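Local coordinates for protein glutamine synthetase (Streptomyces coelicolor, PDB 4BAX) that belongs to the glutamine synthetase family of large multi-subunit enzymes, joining a beta-grasp domain to a catalytic domain in each of its ten chains, at residues E99-F104 / A189-S194; P109-E114 / L329-C334; I247-E252 / E339-V344. All coordinates share one frame; numbering follows the deposited sequence.

Contact 1: residues E99-F104 / A189-S194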
loop_
_atom_site.group_PDB
_atom_site.type_symbol
_atom_site.label_atom_id
_atom_site.label_comp_id
_atom_site.label_asym_id
_atom_site.label_seq_id
_atom_site.Cartn_x
_atom_site.Cartn_y
_atom_site.Cartn_z
ATOM N N GLU A 99 7.200 51.374 26.735
ATOM C CA GLU A 99 7.501 52.814 26.819
ATOM C C GLU A 99 6.435 53.658 26.144
ATOM O O GLU A 99 5.966 54.636 26.729
ATOM C CB GLU A 99 8.887 53.120 26.190
ATOM C CG GLU A 99 10.191 52.675 26.937
ATOM C CD GLU A 99 10.011 51.891 28.249
ATOM O OE1 GLU A 99 9.088 52.169 29.039
ATOM O OE2 GLU A 99 10.830 50.982 28.515
ATOM N N LEU A 100 6.045 53.292 24.933
ATOM C CA LEU A 100 5.029 54.056 24.225
ATOM C C LEU A 100 3.632 53.939 24.835
ATOM O O LEU A 100 2.849 54.897 24.825
ATOM C CB LEU A 100 5.011 53.635 22.766
ATOM C CG LEU A 100 5.964 54.588 22.042
ATOM C CD1 LEU A 100 7.368 53.972 21.921
ATOM C CD2 LEU A 100 5.382 54.961 20.726
ATOM N N SER A 101 3.356 52.774 25.408
ATOM C CA SER A 101 2.094 52.504 26.056
ATOM C C SER A 101 1.918 53.443 27.249
ATOM O O SER A 101 0.868 54.069 27.409
ATOM C CB SER A 101 2.070 51.046 26.519
ATOM O OG SER A 101 0.807 50.644 26.995
ATOM N N GLU A 102 2.967 53.572 28.055
ATOM C CA GLU A 102 2.949 54.457 29.221
ATOM C C GLU A 102 2.885 55.927 28.827
ATOM O O GLU A 102 2.233 56.744 29.481
ATOM C CB GLU A 102 4.179 54.201 30.093
ATOM C CG GLU A 102 4.202 54.976 31.406
ATOM C CD GLU A 102 5.456 54.682 32.218
ATOM O OE1 GLU A 102 5.835 53.490 32.319
ATOM O OE2 GLU A 102 6.075 55.644 32.733
ATOM N N ARG A 103 3.623 56.250 27.773
ATOM C CA ARG A 103 3.710 57.606 27.288
ATOM C C ARG A 103 2.353 58.120 26.819
ATOM O O ARG A 103 2.050 59.316 26.945
ATOM C CB ARG A 103 4.742 57.688 26.166
ATOM C CG ARG A 103 4.541 58.879 25.271
ATOM C CD ARG A 103 5.284 60.074 25.833
ATOM N NE ARG A 103 5.152 61.252 24.979
ATOM C CZ ARG A 103 4.052 61.995 24.891
ATOM N NH1 ARG A 103 2.961 61.685 25.585
ATOM N NH2 ARG A 103 4.040 63.047 24.087
ATOM N N PHE A 104 1.538 57.214 26.289
ATOM C CA PHE A 104 0.253 57.591 25.704
ATOM C C PHE A 104 -0.957 56.994 26.410
ATOM O O PHE A 104 -2.029 56.884 25.817
ATOM C CB PHE A 104 0.228 57.242 24.213
ATOM C CG PHE A 104 1.106 58.133 23.382
ATOM C CD1 PHE A 104 0.825 59.481 23.268
ATOM C CD2 PHE A 104 2.257 57.643 22.790
ATOM C CE1 PHE A 104 1.641 60.308 22.527
ATOM C CE2 PHE A 104 3.076 58.469 22.050
ATOM C CZ PHE A 104 2.771 59.798 21.919
ATOM N N ALA A 189 -6.029 46.446 25.539
ATOM C CA ALA A 189 -4.921 47.395 25.624
ATOM C C ALA A 189 -3.686 46.790 24.922
ATOM O O ALA A 189 -3.563 45.561 24.845
ATOM C CB ALA A 189 -4.621 47.690 27.088
ATOM N N PRO A 190 -2.756 47.642 24.446
ATOM C CA PRO A 190 -1.681 47.181 23.542
ATOM C C PRO A 190 -0.824 46.046 24.110
ATOM O O PRO A 190 -0.601 45.039 23.432
ATOM C CB PRO A 190 -0.817 48.439 23.349
ATOM C CG PRO A 190 -1.738 49.589 23.599
ATOM C CD PRO A 190 -2.767 49.112 24.605
ATOM N N LEU A 191 -0.399 46.175 25.361
ATOM C CA LEU A 191 0.383 45.107 25.970
ATOM C C LEU A 191 -0.438 43.846 26.189
ATOM O O LEU A 191 0.028 42.735 25.923
ATOM C CB LEU A 191 1.041 45.570 27.278
ATOM C CG LEU A 191 2.199 46.558 27.093
ATOM C CD1 LEU A 191 2.472 47.357 28.369
ATOM C CD2 LEU A 191 3.460 45.814 26.646
ATOM N N GLU A 192 -1.674 44.023 26.642
ATOM C CA GLU A 192 -2.534 42.884 26.903
ATOM C C GLU A 192 -2.909 42.140 25.598
ATOM O O GLU A 192 -2.898 40.902 25.541
ATOM C CB GLU A 192 -3.775 43.302 27.707
ATOM C CG GLU A 192 -4.565 42.134 28.310
ATOM C CD GLU A 192 -3.854 41.399 29.461
ATOM O OE1 GLU A 192 -2.725 41.794 29.844
ATOM O OE2 GLU A 192 -4.415 40.388 29.957
ATOM N N VAL A 193 -3.208 42.890 24.547
ATOM C CA VAL A 193 -3.549 42.269 23.275
ATOM C C VAL A 193 -2.395 41.500 22.641
ATOM O O VAL A 193 -2.591 40.413 22.079
ATOM C CB VAL A 193 -4.159 43.286 22.274
ATOM C CG1 VAL A 193 -3.075 44.102 21.553
ATOM C CG2 VAL A 193 -5.093 42.575 21.298
ATOM N N SER A 194 -1.192 42.053 22.790
ATOM C CA SER A 194 0.018 41.491 22.222
ATOM C C SER A 194 0.426 40.227 22.938
ATOM O O SER A 194 0.796 39.229 22.301
ATOM C CB SER A 194 1.154 42.519 22.290
ATOM O OG SER A 194 1.011 43.575 21.355
#
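Ser101 meets Leu191 and Pro190 where two helices of the catalytic domain pack together: the last turn of helix 94-103 lies against the first turn of helix 190-210, with Ala189 in the N-cap position. The patch is small, 96 Å² in all, and the backbones come closest at Ser101 and Pro190, whose CA atoms are 7.0 Å apart. Ser101 reaches across with its hydroxyl, which is turned anti to the backbone N (chi1 -172°). Its OG lies 3.9 Å from Leu191 CD1, a van der Waals touch with one methyl branch, while Pro190 CG lies a little further off, 4.4 Å from Ser101 OG. The tight part is at Pro190, which is buried and rests on Leu97, one turn back from Ser101. The looser part is the Ser101-Leu191 touch, between two residues that both stay partly exposed; Leu191 also touches Leu97 and Arg94. On the second helix, Ser194 folds back onto its own preceding turn, so that Pro190 O takes two donors from opposite faces of its plane, Ser194 N at 3.1 Å and Ser194 OG at 3.0 Å, the hydroxyl standing 29° out of the carbonyl plane.

Contact 2: residues P109-E114 / L329-C334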
loop_
_atom_site.group_PDB
_atom_site.type_symbol
_atom_site.label_atom_id
_atom_site.label_comp_id
_atom_site.label_asym_id
_atom_site.label_seq_id
_atom_site.Cartn_x
_atom_site.Cartn_y
_atom_site.Cartn_z
ATOM N N PRO A 109 -5.386 53.879 24.112
ATOM C CA PRO A 109 -5.467 53.105 22.872
ATOM C C PRO A 109 -5.944 51.677 23.137
ATOM O O PRO A 109 -5.562 51.072 24.142
ATOM C CB PRO A 109 -4.024 53.123 22.366
ATOM C CG PRO A 109 -3.192 53.293 23.605
ATOM C CD PRO A 109 -3.995 54.189 24.491
ATOM N N VAL A 110 -6.765 51.154 22.229
ATOM C CA VAL A 110 -7.312 49.808 22.334
ATOM C C VAL A 110 -7.157 49.118 20.973
ATOM O O VAL A 110 -7.244 49.759 19.918
ATOM C CB VAL A 110 -8.792 49.863 22.750
ATOM C CG1 VAL A 110 -9.430 48.494 22.703
ATOM C CG2 VAL A 110 -8.923 50.466 24.144
ATOM N N PHE A 111 -6.888 47.818 20.990
ATOM C CA PHE A 111 -6.649 47.103 19.752
ATOM C C PHE A 111 -7.486 45.848 19.620
ATOM O O PHE A 111 -7.767 45.167 20.612
ATOM C CB PHE A 111 -5.181 46.717 19.639
ATOM C CG PHE A 111 -4.271 47.883 19.392
ATOM C CD1 PHE A 111 -3.725 48.587 20.453
ATOM C CD2 PHE A 111 -3.980 48.293 18.099
ATOM C CE1 PHE A 111 -2.891 49.676 20.229
ATOM C CE2 PHE A 111 -3.144 49.383 17.870
ATOM C CZ PHE A 111 -2.599 50.074 18.938
ATOM N N GLY A 112 -7.864 45.554 18.378
ATOM C CA GLY A 112 -8.393 44.258 18.020
ATOM C C GLY A 112 -7.580 43.713 16.859
ATOM O O GLY A 112 -7.310 44.424 15.879
ATOM N N ILE A 113 -7.185 42.446 16.957
ATOM C CA ILE A 113 -6.443 41.805 15.869
ATOM C C ILE A 113 -7.150 40.565 15.296
ATOM O O ILE A 113 -7.552 39.647 16.029
ATOM C CB ILE A 113 -4.960 41.504 16.280
ATOM C CG1 ILE A 113 -4.309 42.801 16.810
ATOM C CG2 ILE A 113 -4.155 40.955 15.104
ATOM C CD1 ILE A 113 -2.957 42.616 17.418
ATOM N N GLU A 114 -7.322 40.568 13.973
ATOM C CA GLU A 114 -7.956 39.453 13.292
ATOM C C GLU A 114 -6.822 38.604 12.701
ATOM O O GLU A 114 -6.218 38.938 11.676
ATOM C CB GLU A 114 -8.875 39.983 12.199
ATOM C CG GLU A 114 -9.863 41.058 12.722
ATOM C CD GLU A 114 -10.775 41.630 11.633
ATOM O OE1 GLU A 114 -10.475 41.439 10.427
ATOM O OE2 GLU A 114 -11.802 42.262 11.984
ATOM N N LEU A 329 3.903 50.858 16.683
ATOM C CA LEU A 329 3.954 51.746 15.535
ATOM C C LEU A 329 2.671 52.557 15.369
ATOM O O LEU A 329 2.714 53.763 15.077
ATOM C CB LEU A 329 4.221 50.932 14.268
ATOM C CG LEU A 329 5.623 50.357 14.099
ATOM C CD1 LEU A 329 5.713 49.530 12.827
ATOM C CD2 LEU A 329 6.629 51.496 14.082
ATOM N N LEU A 330 1.533 51.887 15.534
ATOM C CA LEU A 330 0.245 52.558 15.415
ATOM C C LEU A 330 0.074 53.590 16.523
ATOM O O LEU A 330 -0.407 54.693 16.272
ATOM C CB LEU A 330 -0.897 51.547 15.435
ATOM C CG LEU A 330 -1.079 50.889 14.070
ATOM C CD1 LEU A 330 -2.027 49.683 14.148
ATOM C CD2 LEU A 330 -1.566 51.937 13.051
ATOM N N VAL A 331 0.466 53.237 17.742
ATOM C CA VAL A 331 0.400 54.185 18.848
ATOM C C VAL A 331 1.342 55.364 18.619
ATOM O O VAL A 331 0.948 56.519 18.788
ATOM C CB VAL A 331 0.747 53.515 20.171
ATOM C CG1 VAL A 331 1.090 54.540 21.221
ATOM C CG2 VAL A 331 -0.411 52.633 20.619
ATOM N N ASP A 332 2.566 55.091 18.185
ATOM C CA ASP A 332 3.520 56.173 18.000
ATOM C C ASP A 332 2.973 57.127 16.956
ATOM O O ASP A 332 2.833 58.321 17.205
ATOM C CB ASP A 332 4.883 55.644 17.539
ATOM C CG ASP A 332 6.005 56.667 17.740
ATOM O OD1 ASP A 332 5.745 57.878 17.632
ATOM O OD2 ASP A 332 7.147 56.265 18.042
ATOM N N THR A 333 2.612 56.588 15.806
ATOM C CA THR A 333 2.187 57.450 14.725
ATOM C C THR A 333 0.875 58.175 15.010
ATOM O O THR A 333 0.832 59.408 15.044
ATOM C CB THR A 333 2.105 56.651 13.392
ATOM O OG1 THR A 333 3.405 56.148 13.038
ATOM C CG2 THR A 333 1.517 57.500 12.258
ATOM N N CYS A 334 -0.168 57.417 15.317
ATOM C CA CYS A 334 -1.496 57.994 15.471
ATOM C C CYS A 334 -1.665 58.885 16.703
ATOM O O CYS A 334 -2.125 60.027 16.586
ATOM C CB CYS A 334 -2.559 56.888 15.468
ATOM S SG CYS A 334 -2.596 55.895 13.964
#
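Helix 323-341 packs on the large mixed sheet of the catalytic domain, where Pro109, just before strand 110-121, and Phe111, near its start, meet Leu330 and Val331 in the middle of the helix. All four residues are buried, and the contact is wholly apolar. Phe111 presents the edge of its ring to the helix. The far end of the ring fits against two consecutive helix residues: Phe111 CZ is 3.8 Å from Val331 CG2, and Phe111 CE2 is 3.9 Å from Leu330 CD1. Leu330 CB also lies in the plane of the ring, so the helix meets the rim rather than a face. The same Val331 methyl serves Pro109, whose CB is 4.0 Å from Val331 CG2; it gets there because CG2 lies beside the backbone N of Val331, leaving CG1 anti to that N (chi1 163°).

Within the sheet, the backbone around Phe111 is bonded on both sides, to Leu188 of strand 180-188 and, through Val110 and Gly112, to Ser236 and Asn234 of strand 231-236. Phe235 of that strand meets the Phe111 ring with planes about 35° apart, and Val193 of helix 190-210 touches the ring too. Within helix 323-341 a wider pi-type turn spans 331-334, while the ordinary bond from Cys334 N to Leu330 O, 2.9 Å, ties the next turn to Leu330, one of the two residues at the ring edge.

Contact 3: residues I247-E252 / E339-V344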
loop_
_atom_site.group_PDB
_atom_site.type_symbol
_atom_site.label_atom_id
_atom_site.label_comp_id
_atom_site.label_asym_id
_atom_site.label_seq_id
_atom_site.Cartn_x
_atom_site.Cartn_y
_atom_site.Cartn_z
ATOM N N ILE A 247 -10.887 60.367 14.199
ATOM C CA ILE A 247 -10.801 59.235 13.264
ATOM C C ILE A 247 -10.089 59.634 11.982
ATOM O O ILE A 247 -9.197 58.932 11.519
ATOM C CB ILE A 247 -12.215 58.698 12.907
ATOM C CG1 ILE A 247 -12.913 58.076 14.122
ATOM C CG2 ILE A 247 -12.143 57.695 11.760
ATOM C CD1 ILE A 247 -12.733 56.584 14.250
ATOM N N ILE A 248 -10.459 60.785 11.427
ATOM C CA ILE A 248 -9.808 61.284 10.222
ATOM C C ILE A 248 -8.349 61.619 10.466
ATOM O O ILE A 248 -7.501 61.312 9.633
ATOM C CB ILE A 248 -10.554 62.505 9.631
ATOM C CG1 ILE A 248 -12.002 62.118 9.325
ATOM C CG2 ILE A 248 -9.892 62.994 8.352
ATOM C CD1 ILE A 248 -12.115 60.850 8.467
ATOM N N THR A 249 -8.047 62.207 11.622
ATOM C CA THR A 249 -6.665 62.552 11.950
ATOM C C THR A 249 -5.794 61.301 12.022
ATOM O O THR A 249 -4.696 61.256 11.448
ATOM C CB THR A 249 -6.576 63.293 13.320
ATOM O OG1 THR A 249 -7.512 64.382 13.365
ATOM C CG2 THR A 249 -5.168 63.820 13.572
ATOM N N ALA A 250 -6.311 60.263 12.679
ATOM C CA ALA A 250 -5.576 59.019 12.791
ATOM C C ALA A 250 -5.328 58.425 11.400
ATOM O O ALA A 250 -4.175 58.146 11.059
ATOM C CB ALA A 250 -6.322 58.025 13.707
ATOM N N ALA A 251 -6.360 58.386 10.552
ATOM C CA ALA A 251 -6.225 57.840 9.195
ATOM C C ALA A 251 -5.267 58.658 8.345
ATOM O O ALA A 251 -4.477 58.098 7.589
ATOM C CB ALA A 251 -7.601 57.701 8.499
ATOM N N GLU A 252 -5.319 59.976 8.474
ATOM C CA GLU A 252 -4.387 60.819 7.737
ATOM C C GLU A 252 -2.929 60.687 8.224
ATOM O O GLU A 252 -1.991 60.696 7.416
ATOM C CB GLU A 252 -4.841 62.289 7.726
ATOM C CG GLU A 252 -6.226 62.525 7.152
ATOM C CD GLU A 252 -6.190 63.298 5.866
ATOM O OE1 GLU A 252 -5.710 64.449 5.918
ATOM O OE2 GLU A 252 -6.640 62.773 4.816
ATOM N N GLU A 339 -2.222 64.029 19.504
ATOM C CA GLU A 339 -1.745 64.927 20.529
ATOM C C GLU A 339 -1.523 66.312 19.917
ATOM O O GLU A 339 -2.012 67.319 20.452
ATOM C CB GLU A 339 -0.449 64.398 21.155
ATOM C CG GLU A 339 -0.129 64.937 22.543
ATOM C CD GLU A 339 1.000 64.175 23.234
ATOM O OE1 GLU A 339 2.159 64.336 22.793
ATOM O OE2 GLU A 339 0.749 63.445 24.223
ATOM N N LYS A 340 -0.884 66.352 18.754
ATOM C CA LYS A 340 -0.630 67.600 18.064
ATOM C C LYS A 340 -1.934 68.285 17.691
ATOM O O LYS A 340 -2.071 69.495 17.860
ATOM C CB LYS A 340 0.203 67.358 16.811
ATOM C CG LYS A 340 1.605 66.885 17.142
ATOM C CD LYS A 340 2.424 66.636 15.881
ATOM C CE LYS A 340 3.845 66.185 16.229
ATOM N NZ LYS A 340 4.638 67.290 16.854
ATOM N N ALA A 341 -2.905 67.497 17.252
ATOM C CA ALA A 341 -4.206 68.032 16.837
ATOM C C ALA A 341 -5.087 68.438 18.030
ATOM O O ALA A 341 -6.109 69.103 17.854
ATOM C CB ALA A 341 -4.936 67.014 15.961
ATOM N N GLY A 342 -4.689 68.054 19.243
ATOM C CA GLY A 342 -5.481 68.400 20.411
ATOM C C GLY A 342 -6.655 67.457 20.589
ATOM O O GLY A 342 -7.537 67.685 21.421
ATOM N N GLN A 343 -6.676 66.391 19.795
ATOM C CA GLN A 343 -7.790 65.465 19.827
ATOM C C GLN A 343 -7.495 64.285 20.745
ATOM O O GLN A 343 -7.429 63.133 20.312
ATOM C CB GLN A 343 -8.108 65.009 18.411
ATOM C CG GLN A 343 -8.681 66.129 17.562
ATOM C CD GLN A 343 -8.540 65.861 16.084
ATOM O OE1 GLN A 343 -7.740 65.021 15.666
ATOM N NE2 GLN A 343 -9.314 66.575 15.278
ATOM N N VAL A 344 -7.325 64.601 22.028
ATOM C CA VAL A 344 -6.950 63.622 23.042
ATOM C C VAL A 344 -8.019 63.614 24.127
ATOM O O VAL A 344 -9.176 63.938 23.848
ATOM C CB VAL A 344 -5.587 63.954 23.671
#
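Thr249 and Gln343 run into each other at an oblique angle, the short branched side chain standing off helix 244-253 and the long one reaching back to it from the C-terminal tail. Thr249 sets its two branches to different tasks. With chi1 at -50° its hydroxyl lies beside the backbone N, turned to the Gln343 amide, and the methyl is anti to that N, turned to the end of the other helix, where Thr249 CG2 rests 4.0 Å from Ala341 CB. Gln343 leaves its backbone with CG beside the N, and from there its chain is extended (chi2 160°), which carries the terminal amide across to the threonine. The modelled separation of Thr249 OG1 and Gln343 OE1 is 2.4 Å. That is very short for a hydrogen bond from the hydroxyl to the amide oxygen, and at this resolution its exact geometry is doubtful. Asp245 O, one turn earlier in the same helix as Thr249, is a second acceptor near the same hydroxyl.

Both side chains also touch Leu338 of helix 323-341. The contact is at the surface; Ala341 is exposed, and the chain ends just beyond, at Val344. The chain turns back where the helix stops. Gln343 is the centre of an inverse gamma turn, closed by a weak bond from Val344 N to Gly342 O. Just before it, Gly342 has left helical geometry with a positive phi of 81°, and its N bonds to Glu339 O at 3.0 Å. With two bonds returning to the last turn, this is a Schellman motif ending helix 323-341.

All three contacts lie on one side of the chain's centre, and helix 323-341 links contacts 2 and 3. Centre to centre, contacts 1 and 2 are about 9 Å apart, contacts 2 and 3 about 13 Å, and contacts 1 and 3 about 18 Å. Along the chain, contact 1 closes before contact 3 opens, whereas contact 2 alternates with both, so its C-terminal helix returns to a region begun over two hundred residues earlier. Pro190 CG, 3.6 Å from Phe111 CE1, joins contacts 1 and 2. A salt bridge from Arg103 NH2 to Glu339 OE1, 2.6 Å, spans contacts 1 and 3, tying helix 94-103 to the C-terminal helix.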